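Local coordinates for polyketide synthase PksL (Bacillus subtilis, PDB 5E1V), which probably removes water from beta-hydroxyacyl intermediates during polyketide (bacillaene) assembly, through the monomeric dehydratase domain described here, at residues L52-S58 / M107-A113; P16-V22 / L150-M156. Residue numbers count along the deposited sequence, not the author numbering.

How the interactions relate
From the N terminus, the chain first lays down 16-22, later forms the strands carrying 52-58 and 107-113, and only then reaches 150-156. Interaction 1 closes a loop of 48 residues, rich in strand and without helix, by pairing two neighbouring strands of the large antiparallel sheet. It is nested entirely inside the 127-residue loop closed by interaction 2, in which 150-152 joins the edge of a small four-stranded sheet. Interaction 1 thus lies within what is probably the first hot-dog half, whereas interaction 2 joins that half to the second. The two do not touch: their centres lie about 25 Å apart, on opposite sides of the chain's centre.

Interaction 1 (L52-S58 / M107-A113); sequences LQLRNLS and MKADMHA
Two antiparallel strands, 53-58 and 107-112, run side by side with axes 4.6 Å apart at 173°. Three hydrogen-bonded pairs satisfy both backbone donors and acceptors of six residues: Gln-53 N to His-112 O and His-112 N to Gln-53 O (both 2.9 Å), Arg-55 N to Asp-110 O (2.8 Å) and Asp-110 N to Arg-55 O (2.9 Å), Ser-58 N to Lys-108 O (2.8 Å) and Lys-108 N to Ser-58 O (3.1 Å). Leu-54 and Met-111 form the non-hydrogen-bonded pair between the first two. The register slips by one residue after Arg-55 because Asn-56, in the left-handed region (53°/51°), and Leu-57 form a G1 beta bulge opposite Tyr-220 of the next strand. On the polar face, Arg-55 and His-112, both chi1 m, bring Arg-55 NH1 over the imidazole, with Arg-55 CD 3.3 Å from His-112 ND1; Asp-110 OD1 makes a weak hydrogen bond to Gln-86. The other face is apolar: Met-111 (chi1 t, chi2 p) brings its SD to 3.7 Å from Leu-52 CB, and Leu-57 CG meets Met-107 CG at 3.8 Å. Outward, the backbones of Leu-54, Asn-56 and Leu-57 bond to strand 215-225 (Phe-223, Glu-221 and Tyr-220), those of Met-107 and Ala-109 to strand 84-94 (Ala-89 and Ile-87). In hot-dog fashion, helix 34-44 packs on the apolar face, where Phe-42 touches Leu-52, and Ile-38 touches both Leu-57 and Met-107.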
ATOM      1  N   LEU A  52     -12.406  -5.807  10.947  1.00 20.90           N
ATOM      2  CA  LEU A  52     -11.184  -5.280  11.469  1.00 20.64           C
ATOM      3  C   LEU A  52     -11.063  -3.821  10.997  1.00 21.97           C
ATOM      4  O   LEU A  52     -11.790  -3.375  10.042  1.00 24.92           O
ATOM      5  CB  LEU A  52     -10.027  -6.092  10.925  1.00 23.54           C
ATOM      6  CG  LEU A  52     -10.148  -7.593  11.083  1.00 26.15           C
ATOM      7  CD1 LEU A  52      -8.993  -8.342  10.416  1.00 26.87           C
ATOM      8  CD2 LEU A  52     -10.216  -7.890  12.562  1.00 27.93           C
ATOM      9  N   GLN A  53     -10.314  -3.045  11.765  1.00 17.44           N
ATOM     10  CA  GLN A  53      -9.779  -1.773  11.301  1.00 17.03           C
ATOM     11  C   GLN A  53      -8.316  -1.741  11.700  1.00 19.10           C
ATOM     12  O   GLN A  53      -8.021  -1.858  12.871  1.00 17.63           O
ATOM     13  CB  GLN A  53     -10.466  -0.554  11.957  1.00 19.00           C
ATOM     14  CG  GLN A  53      -9.829   0.743  11.488  1.00 21.71           C
ATOM     15  CD  GLN A  53     -10.315   1.959  12.307  1.00 27.88           C
ATOM     16  OE1 GLN A  53     -10.869   1.808  13.382  1.00 31.13           O
ATOM     17  NE2 GLN A  53     -10.027   3.146  11.821  1.00 32.07           N
ATOM     18  N   LEU A  54      -7.444  -1.523  10.727  1.00 16.34           N
ATOM     19  CA  LEU A  54      -6.012  -1.383  10.932  1.00 16.31           C
ATOM     20  C   LEU A  54      -5.819   0.104  11.303  1.00 16.47           C
ATOM     21  O   LEU A  54      -6.415   0.988  10.672  1.00 15.94           O
ATOM     22  CB  LEU A  54      -5.296  -1.678   9.631  1.00 14.34           C
ATOM     23  CG  LEU A  54      -3.726  -1.633   9.725  1.00 14.75           C
ATOM     24  CD1 LEU A  54      -3.106  -2.662  10.650  1.00 15.41           C
ATOM     25  CD2 LEU A  54      -3.209  -1.852   8.300  1.00 15.93           C
ATOM     26  N   ARG A  55      -5.083   0.329  12.371  1.00 16.01           N
ATOM     27  CA  ARG A  55      -4.804   1.702  12.784  1.00 17.08           C
ATOM     28  C   ARG A  55      -3.383   1.994  13.154  1.00 14.43           C
ATOM     29  O   ARG A  55      -2.709   1.143  13.690  1.00 18.22           O
ATOM     30  CB  ARG A  55      -5.679   2.106  14.001  1.00 21.65           C
ATOM     31  CG  ARG A  55      -7.185   2.078  13.801  1.00 23.13           C
ATOM     32  CD  ARG A  55      -7.887   2.446  15.101  1.00 30.95           C
ATOM     33  NE  ARG A  55      -8.009   3.890  15.278  1.00 36.94           N
ATOM     34  CZ  ARG A  55      -8.663   4.465  16.289  1.00 47.58           C
ATOM     35  NH1 ARG A  55      -9.252   3.716  17.236  1.00 52.40           N
ATOM     36  NH2 ARG A  55      -8.754   5.794  16.345  1.00 45.73           N
ATOM     37  N   ASN A  56      -2.967   3.233  12.884  1.00 15.93           N
ATOM     38  CA  ASN A  56      -1.715   3.829  13.348  1.00 18.26           C
ATOM     39  C   ASN A  56      -0.536   2.955  13.007  1.00 16.70           C
ATOM     40  O   ASN A  56       0.168   2.534  13.893  1.00 16.98           O
ATOM     41  CB  ASN A  56      -1.800   4.056  14.875  1.00 21.23           C
ATOM     42  CG  ASN A  56      -2.919   5.047  15.225  1.00 27.45           C
ATOM     43  OD1 ASN A  56      -3.422   5.843  14.353  1.00 27.02           O
ATOM     44  ND2 ASN A  56      -3.393   4.942  16.430  1.00 27.79           N
ATOM     45  N   LEU A  57      -0.447   2.557  11.736  1.00 15.56           N
ATOM     46  CA  LEU A  57       0.720   1.838  11.238  1.00 14.55           C
ATOM     47  C   LEU A  57       1.859   2.769  11.037  1.00 12.95           C
ATOM     48  O   LEU A  57       1.723   3.787  10.367  1.00 17.48           O
ATOM     49  CB  LEU A  57       0.396   1.127   9.862  1.00 13.60           C
ATOM     50  CG  LEU A  57       1.445   0.136   9.449  1.00 11.32           C
ATOM     51  CD1 LEU A  57       1.009  -1.205   8.791  1.00 10.95           C
ATOM     52  CD2 LEU A  57       2.436   0.861   8.470  1.00 13.18           C
ATOM     53  N   SER A  58       3.009   2.456  11.626  1.00 16.89           N
ATOM     54  CA  SER A  58       4.220   3.190  11.416  1.00 16.68           C
ATOM     55  C   SER A  58       5.293   2.345  10.817  1.00 14.65           C
ATOM     56  O   SER A  58       5.519   1.291  11.296  1.00 13.13           O
ATOM     57  CB  SER A  58       4.780   3.665  12.772  1.00 17.94           C
ATOM     58  OG  SER A  58       4.002   4.684  13.167  1.00 22.75           O
ATOM     59  N   MET A 107       8.106  -2.188  11.363  1.00 12.69           N
ATOM     60  CA  MET A 107       6.719  -1.644  11.315  1.00 12.21           C
ATOM     61  C   MET A 107       6.082  -1.979  12.676  1.00 11.00           C
ATOM     62  O   MET A 107       6.298  -3.032  13.234  1.00 12.27           O
ATOM     63  CB  MET A 107       5.960  -2.344  10.124  1.00 12.21           C
ATOM     64  CG  MET A 107       4.527  -1.966   9.982  1.00 13.74           C
ATOM     65  SD  MET A 107       3.519  -3.019  10.971  1.00 16.08           S
ATOM     66  CE  MET A 107       3.545  -4.616  10.078  1.00 15.23           C
ATOM     67  N   LYS A 108       5.170  -1.151  13.133  1.00 12.37           N
ATOM     68  CA  LYS A 108       4.232  -1.509  14.183  1.00 11.69           C
ATOM     69  C   LYS A 108       2.861  -0.938  13.788  1.00 12.55           C
ATOM     70  O   LYS A 108       2.785  -0.031  12.993  1.00 14.50           O
ATOM     71  CB  LYS A 108       4.628  -0.726  15.443  1.00 14.21           C
ATOM     72  CG  LYS A 108       5.883  -1.196  16.123  1.00 14.74           C
ATOM     73  CD  LYS A 108       6.294  -0.172  17.230  1.00 16.48           C
ATOM     74  CE  LYS A 108       5.625  -0.559  18.510  1.00 17.57           C
ATOM     75  NZ  LYS A 108       5.834   0.482  19.570  1.00 19.54           N
ATOM     76  N   ALA A 109       1.803  -1.443  14.395  1.00 14.50           N
ATOM     77  CA  ALA A 109       0.476  -1.068  14.072  1.00 13.49           C
ATOM     78  C   ALA A 109      -0.465  -1.616  15.130  1.00 13.62           C
ATOM     79  O   ALA A 109      -0.114  -2.485  15.913  1.00 13.55           O
ATOM     80  CB  ALA A 109       0.084  -1.659  12.684  1.00 13.54           C
ATOM     81  N   ASP A 110      -1.697  -1.138  15.098  1.00 15.57           N
ATOM     82  CA  ASP A 110      -2.759  -1.641  15.928  1.00 17.65           C
ATOM     83  C   ASP A 110      -3.854  -2.219  15.042  1.00 17.56           C
ATOM     84  O   ASP A 110      -4.103  -1.684  13.972  1.00 16.42           O
ATOM     85  CB  ASP A 110      -3.386  -0.532  16.749  1.00 18.45           C
ATOM     86  CG  ASP A 110      -2.326   0.232  17.643  1.00 23.42           C
ATOM     87  OD1 ASP A 110      -1.453  -0.437  18.209  1.00 19.63           O
ATOM     88  OD2 ASP A 110      -2.397   1.483  17.692  1.00 23.91           O
ATOM     89  N   MET A 111      -4.483  -3.301  15.482  1.00 15.55           N
ATOM     90  CA  MET A 111      -5.604  -3.815  14.702  1.00 17.99           C
ATOM     91  C   MET A 111      -6.748  -3.915  15.710  1.00 19.45           C
ATOM     92  O   MET A 111      -6.543  -4.508  16.765  1.00 22.75           O
ATOM     93  CB  MET A 111      -5.298  -5.171  14.106  1.00 15.74           C
ATOM     94  CG  MET A 111      -6.483  -5.803  13.379  1.00 18.73           C
ATOM     95  SD  MET A 111      -6.650  -4.944  11.815  1.00 20.80           S
ATOM     96  CE  MET A 111      -5.858  -6.001  10.617  1.00 21.57           C
ATOM     97  N   HIS A 112      -7.891  -3.347  15.352  1.00 21.20           N
ATOM     98  CA  HIS A 112      -9.087  -3.356  16.220  1.00 26.25           C
ATOM     99  C   HIS A 112     -10.095  -4.243  15.607  1.00 29.07           C
ATOM    100  O   HIS A 112     -10.389  -4.068  14.440  1.00 27.42           O
ATOM    101  CB  HIS A 112      -9.675  -1.945  16.340  1.00 27.14           C
ATOM    102  CG  HIS A 112      -8.799  -1.006  17.093  1.00 31.74           C
ATOM    103  ND1 HIS A 112      -7.612  -0.513  16.575  1.00 40.72           N
ATOM    104  CD2 HIS A 112      -8.923  -0.473  18.320  1.00 30.53           C
ATOM    105  CE1 HIS A 112      -7.035   0.267  17.470  1.00 36.96           C
ATOM    106  NE2 HIS A 112      -7.810   0.301  18.539  1.00 38.40           N
ATOM    107  N   ALA A 113     -10.565  -5.227  16.375  1.00 33.81           N
ATOM    108  CA  ALA A 113     -11.546  -6.208  15.908  1.00 42.29           C
ATOM    109  C   ALA A 113     -12.957  -5.660  16.105  1.00 50.68           C
ATOM    110  O   ALA A 113     -13.929  -6.219  15.567  1.00 57.04           O
ATOM    111  CB  ALA A 113     -11.394  -7.533  16.652  1.00 44.24           C
TER

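Interaction 2 (P16-V22 / L150-M156)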
ATOM      1  N   PRO A  16       8.047 -11.339  -5.702  1.00 19.59           N
ATOM      2  CA  PRO A  16       7.943 -10.500  -6.899  1.00 19.23           C
ATOM      3  C   PRO A  16       7.771  -9.017  -6.592  1.00 20.95           C
ATOM      4  O   PRO A  16       8.127  -8.196  -7.465  1.00 22.58           O
ATOM      5  CB  PRO A  16       6.731 -11.078  -7.628  1.00 22.63           C
ATOM      6  CG  PRO A  16       5.891 -11.668  -6.576  1.00 22.35           C
ATOM      7  CD  PRO A  16       6.813 -12.113  -5.461  1.00 21.32           C
ATOM      8  N   PHE A  17       7.220  -8.646  -5.409  1.00 16.04           N
ATOM      9  CA  PHE A  17       7.106  -7.215  -5.109  1.00 16.38           C
ATOM     10  C   PHE A  17       8.495  -6.613  -4.867  1.00 16.20           C
ATOM     11  O   PHE A  17       8.793  -5.545  -5.317  1.00 22.17           O
ATOM     12  CB  PHE A  17       6.178  -6.990  -3.890  1.00 15.45           C
ATOM     13  CG  PHE A  17       4.771  -7.554  -4.094  1.00 14.83           C
ATOM     14  CD1 PHE A  17       3.918  -7.008  -5.007  1.00 14.72           C
ATOM     15  CD2 PHE A  17       4.353  -8.699  -3.423  1.00 15.28           C
ATOM     16  CE1 PHE A  17       2.591  -7.489  -5.217  1.00 13.08           C
ATOM     17  CE2 PHE A  17       3.062  -9.224  -3.652  1.00 16.99           C
ATOM     18  CZ  PHE A  17       2.188  -8.604  -4.580  1.00 14.76           C
ATOM     19  N   ILE A  18       9.355  -7.351  -4.183  1.00 15.58           N
ATOM     20  CA  ILE A  18      10.670  -6.881  -3.902  1.00 16.10           C
ATOM     21  C   ILE A  18      11.492  -6.857  -5.188  1.00 16.94           C
ATOM     22  O   ILE A  18      12.206  -5.958  -5.435  1.00 15.34           O
ATOM     23  CB  ILE A  18      11.331  -7.732  -2.802  1.00 15.62           C
ATOM     24  CG1 ILE A  18      10.541  -7.637  -1.474  1.00 15.26           C
ATOM     25  CG2 ILE A  18      12.724  -7.328  -2.525  1.00 15.03           C
ATOM     26  CD1 ILE A  18      11.089  -8.465  -0.361  1.00 14.52           C
ATOM     27  N   TYR A  19      11.441  -7.915  -5.968  1.00 16.99           N
ATOM     28  CA  TYR A  19      12.249  -7.940  -7.137  1.00 17.51           C
ATOM     29  C   TYR A  19      11.912  -6.830  -8.085  1.00 19.56           C
ATOM     30  O   TYR A  19      12.840  -6.252  -8.716  1.00 21.35           O
ATOM     31  CB  TYR A  19      12.105  -9.298  -7.789  1.00 18.12           C
ATOM     32  CG  TYR A  19      13.004  -9.508  -8.949  1.00 19.66           C
ATOM     33  CD1 TYR A  19      14.209 -10.142  -8.797  1.00 20.20           C
ATOM     34  CD2 TYR A  19      12.608  -9.147 -10.244  1.00 23.55           C
ATOM     35  CE1 TYR A  19      15.060 -10.358  -9.890  1.00 22.01           C
ATOM     36  CE2 TYR A  19      13.446  -9.372 -11.359  1.00 21.94           C
ATOM     37  CZ  TYR A  19      14.673  -9.974 -11.184  1.00 23.25           C
ATOM     38  OH  TYR A  19      15.537 -10.240 -12.315  1.00 18.91           O
ATOM     39  N   HIS A  20      10.641  -6.463  -8.166  1.00 16.99           N
ATOM     40  CA  HIS A  20      10.131  -5.517  -9.182  1.00 19.41           C
ATOM     41  C   HIS A  20       9.862  -4.105  -8.615  1.00 17.85           C
ATOM     42  O   HIS A  20       9.165  -3.284  -9.233  1.00 17.68           O
ATOM     43  CB  HIS A  20       8.870  -6.078  -9.847  1.00 18.00           C
ATOM     44  CG  HIS A  20       9.148  -7.249 -10.740  1.00 18.85           C
ATOM     45  ND1 HIS A  20       9.915  -7.124 -11.888  1.00 21.57           N
ATOM     46  CD2 HIS A  20       8.941  -8.584 -10.583  1.00 19.49           C
ATOM     47  CE1 HIS A  20      10.063  -8.311 -12.462  1.00 18.36           C
ATOM     48  NE2 HIS A  20       9.470  -9.212 -11.706  1.00 18.65           N
ATOM     49  N   HIS A  21      10.482  -3.815  -7.484  1.00 17.42           N
ATOM     50  CA  HIS A  21      10.294  -2.519  -6.885  1.00 16.43           C
ATOM     51  C   HIS A  21      11.597  -2.026  -6.368  1.00 16.94           C
ATOM     52  O   HIS A  21      12.087  -2.501  -5.355  1.00 17.26           O
ATOM     53  CB  HIS A  21       9.254  -2.603  -5.742  1.00 14.59           C
ATOM     54  CG  HIS A  21       8.898  -1.273  -5.160  1.00 14.77           C
ATOM     55  ND1 HIS A  21       9.372  -0.856  -3.949  1.00 15.08           N
ATOM     56  CD2 HIS A  21       8.104  -0.269  -5.620  1.00 16.80           C
ATOM     57  CE1 HIS A  21       8.849   0.330  -3.652  1.00 16.68           C
ATOM     58  NE2 HIS A  21       8.093   0.716  -4.662  1.00 18.71           N
ATOM     59  N   VAL A  22      12.177  -1.054  -7.097  1.00 20.93           N
ATOM     60  CA  VAL A  22      13.567  -0.610  -6.863  1.00 20.99           C
ATOM     61  C   VAL A  22      13.539   0.856  -6.552  1.00 20.65           C
ATOM     62  O   VAL A  22      13.013   1.641  -7.328  1.00 23.24           O
ATOM     63  CB  VAL A  22      14.471  -0.842  -8.103  1.00 22.53           C
ATOM     64  CG1 VAL A  22      15.911  -0.398  -7.825  1.00 24.17           C
ATOM     65  CG2 VAL A  22      14.493  -2.308  -8.512  1.00 23.15           C
ATOM     66  N   LEU A 150      12.654   5.855  -8.844  1.00 24.91           N
ATOM     67  CA  LEU A 150      11.697   4.850  -8.319  1.00 25.42           C
ATOM     68  C   LEU A 150      11.268   4.027  -9.510  1.00 24.52           C
ATOM     69  O   LEU A 150      10.642   4.569 -10.406  1.00 25.05           O
ATOM     70  CB  LEU A 150      10.495   5.588  -7.713  1.00 24.92           C
ATOM     71  CG  LEU A 150       9.274   4.755  -7.309  1.00 24.91           C
ATOM     72  CD1 LEU A 150       9.670   3.720  -6.250  1.00 24.80           C
ATOM     73  CD2 LEU A 150       8.105   5.649  -6.848  1.00 26.69           C
ATOM     74  N   VAL A 151      11.559   2.711  -9.517  1.00 23.07           N
ATOM     75  CA  VAL A 151      11.374   1.868 -10.693  1.00 23.36           C
ATOM     76  C   VAL A 151      10.511   0.623 -10.383  1.00 22.23           C
ATOM     77  O   VAL A 151      11.010  -0.366  -9.836  1.00 27.06           O
ATOM     78  CB  VAL A 151      12.758   1.415 -11.222  1.00 24.99           C
ATOM     79  CG1 VAL A 151      12.628   0.502 -12.444  1.00 25.05           C
ATOM     80  CG2 VAL A 151      13.685   2.609 -11.406  1.00 25.57           C
ATOM     81  N   HIS A 152       9.248   0.683 -10.776  1.00 20.76           N
ATOM     82  CA  HIS A 152       8.351  -0.443 -10.767  1.00 21.07           C
ATOM     83  C   HIS A 152       8.504  -1.170 -12.121  1.00 20.97           C
ATOM     84  O   HIS A 152       8.646  -0.529 -13.168  1.00 22.21           O
ATOM     85  CB  HIS A 152       6.895  -0.030 -10.632  1.00 22.40           C
ATOM     86  CG  HIS A 152       6.589   0.883  -9.502  1.00 19.08           C
ATOM     87  ND1 HIS A 152       6.947   2.206  -9.496  1.00 19.60           N
ATOM     88  CD2 HIS A 152       5.876   0.674  -8.371  1.00 17.61           C
ATOM     89  CE1 HIS A 152       6.465   2.779  -8.399  1.00 18.91           C
ATOM     90  NE2 HIS A 152       5.827   1.862  -7.694  1.00 18.58           N
ATOM     91  N   SER A 153       8.494  -2.477 -12.098  1.00 22.62           N
ATOM     92  CA  SER A 153       8.545  -3.244 -13.326  1.00 22.86           C
ATOM     93  C   SER A 153       7.580  -4.358 -13.151  1.00 24.41           C
ATOM     94  O   SER A 153       7.232  -4.727 -12.013  1.00 22.31           O
ATOM     95  CB  SER A 153       9.973  -3.776 -13.530  1.00 22.62           C
ATOM     96  OG  SER A 153      10.354  -4.553 -12.406  1.00 23.20           O
ATOM     97  N   GLU A 154       7.089  -4.837 -14.285  1.00 21.72           N
ATOM     98  CA  GLU A 154       6.339  -6.045 -14.410  1.00 24.97           C
ATOM     99  C   GLU A 154       5.172  -6.230 -13.373  1.00 21.44           C
ATOM    100  O   GLU A 154       4.213  -5.467 -13.369  1.00 19.78           O
ATOM    101  CB  GLU A 154       7.354  -7.197 -14.444  1.00 29.87           C
ATOM    102  CG  GLU A 154       7.313  -8.103 -15.656  1.00 42.33           C
ATOM    103  CD  GLU A 154       6.942  -9.513 -15.285  1.00 45.27           C
ATOM    104  OE1 GLU A 154       7.840 -10.380 -15.285  1.00 45.52           O
ATOM    105  OE2 GLU A 154       5.757  -9.731 -14.929  1.00 52.89           O
ATOM    106  N   TYR A 155       5.236  -7.281 -12.583  1.00 18.83           N
ATOM    107  CA  TYR A 155       4.263  -7.589 -11.506  1.00 17.96           C
ATOM    108  C   TYR A 155       3.806  -6.382 -10.676  1.00 18.53           C
ATOM    109  O   TYR A 155       2.599  -6.292 -10.296  1.00 16.75           O
ATOM    110  CB  TYR A 155       4.905  -8.584 -10.562  1.00 17.41           C
ATOM    111  CG  TYR A 155       4.028  -9.536  -9.842  1.00 17.97           C
ATOM    112  CD1 TYR A 155       3.838 -10.817 -10.342  1.00 19.04           C
ATOM    113  CD2 TYR A 155       3.393  -9.191  -8.625  1.00 15.60           C
ATOM    114  CE1 TYR A 155       3.125 -11.752  -9.656  1.00 18.94           C
ATOM    115  CE2 TYR A 155       2.661 -10.128  -7.933  1.00 15.30           C
ATOM    116  CZ  TYR A 155       2.515 -11.366  -8.432  1.00 18.40           C
ATOM    117  OH  TYR A 155       1.757 -12.274  -7.802  1.00 20.87           O
ATOM    118  N   MET A 156       4.719  -5.447 -10.433  1.00 17.99           N
ATOM    119  CA  MET A 156       4.500  -4.245  -9.565  1.00 20.23           C
ATOM    120  C   MET A 156       3.870  -3.016 -10.282  1.00 20.18           C
ATOM    121  O   MET A 156       3.597  -1.972  -9.641  1.00 18.02           O
ATOM    122  CB  MET A 156       5.825  -3.827  -8.900  1.00 20.05           C
ATOM    123  CG  MET A 156       6.207  -4.621  -7.654  1.00 20.84           C
ATOM    124  SD  MET A 156       5.724  -3.773  -6.102  1.00 20.48           S
ATOM    125  CE  MET A 156       4.111  -3.122  -6.332  1.00 25.18           C
TER
HETATM  126  O   HOH W   1       6.272   2.660  -4.494  1.00 16.47           O
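Backbone hydrogen bonds set a short antiparallel pairing. Val-22 N to Val-151 O (3.1 Å) and Val-151 N to Val-22 O (2.8 Å) form the hydrogen-bonded pair; beyond the non-hydrogen-bonded pair His-21/His-152, Ser-153 N reaches His-20 O at 3.1 Å. His-20, the first residue past helix 16-19, adds a side-chain hydrogen bond, ND1 to Ser-153 OG at 2.7 Å, while Glu-154 CB makes a CH-pi contact over its ring. Aromatic contacts fill the turn that follows. Tyr-155 points its edge at the face of Phe-17 (centroids 5.4 Å apart, planes at 84°), and one face of Tyr-155 takes Pro-16 CB in a CH-pi contact. Met-156 SD sits at the edge of the Phe-17 ring, a Met-aromatic contact, and lies 3.7 Å from His-21 CB. The two strand histidines meet in an offset edge-to-face pair, His-21 edge to His-152 face. A water joins them, 2.7 Å from His-21 NE2 and weakly held by His-152 NE2 at 3.3 Å; His-21 ND1 is bonded to Val-28 O. His-21 begins the HxxxGxxxxP motif ending at Pro-30, consistent with the active-site histidine of dehydratases; Asp-194, weakly bonded to His-152 NE2, probably corresponds to the partner aspartate. Strand 21-23 thus lies between 26-29 and 150-152 in the small sheet, while helix 190-203 presents Thr-191 to Phe-17 and Met-156, and Val-198 to His-152.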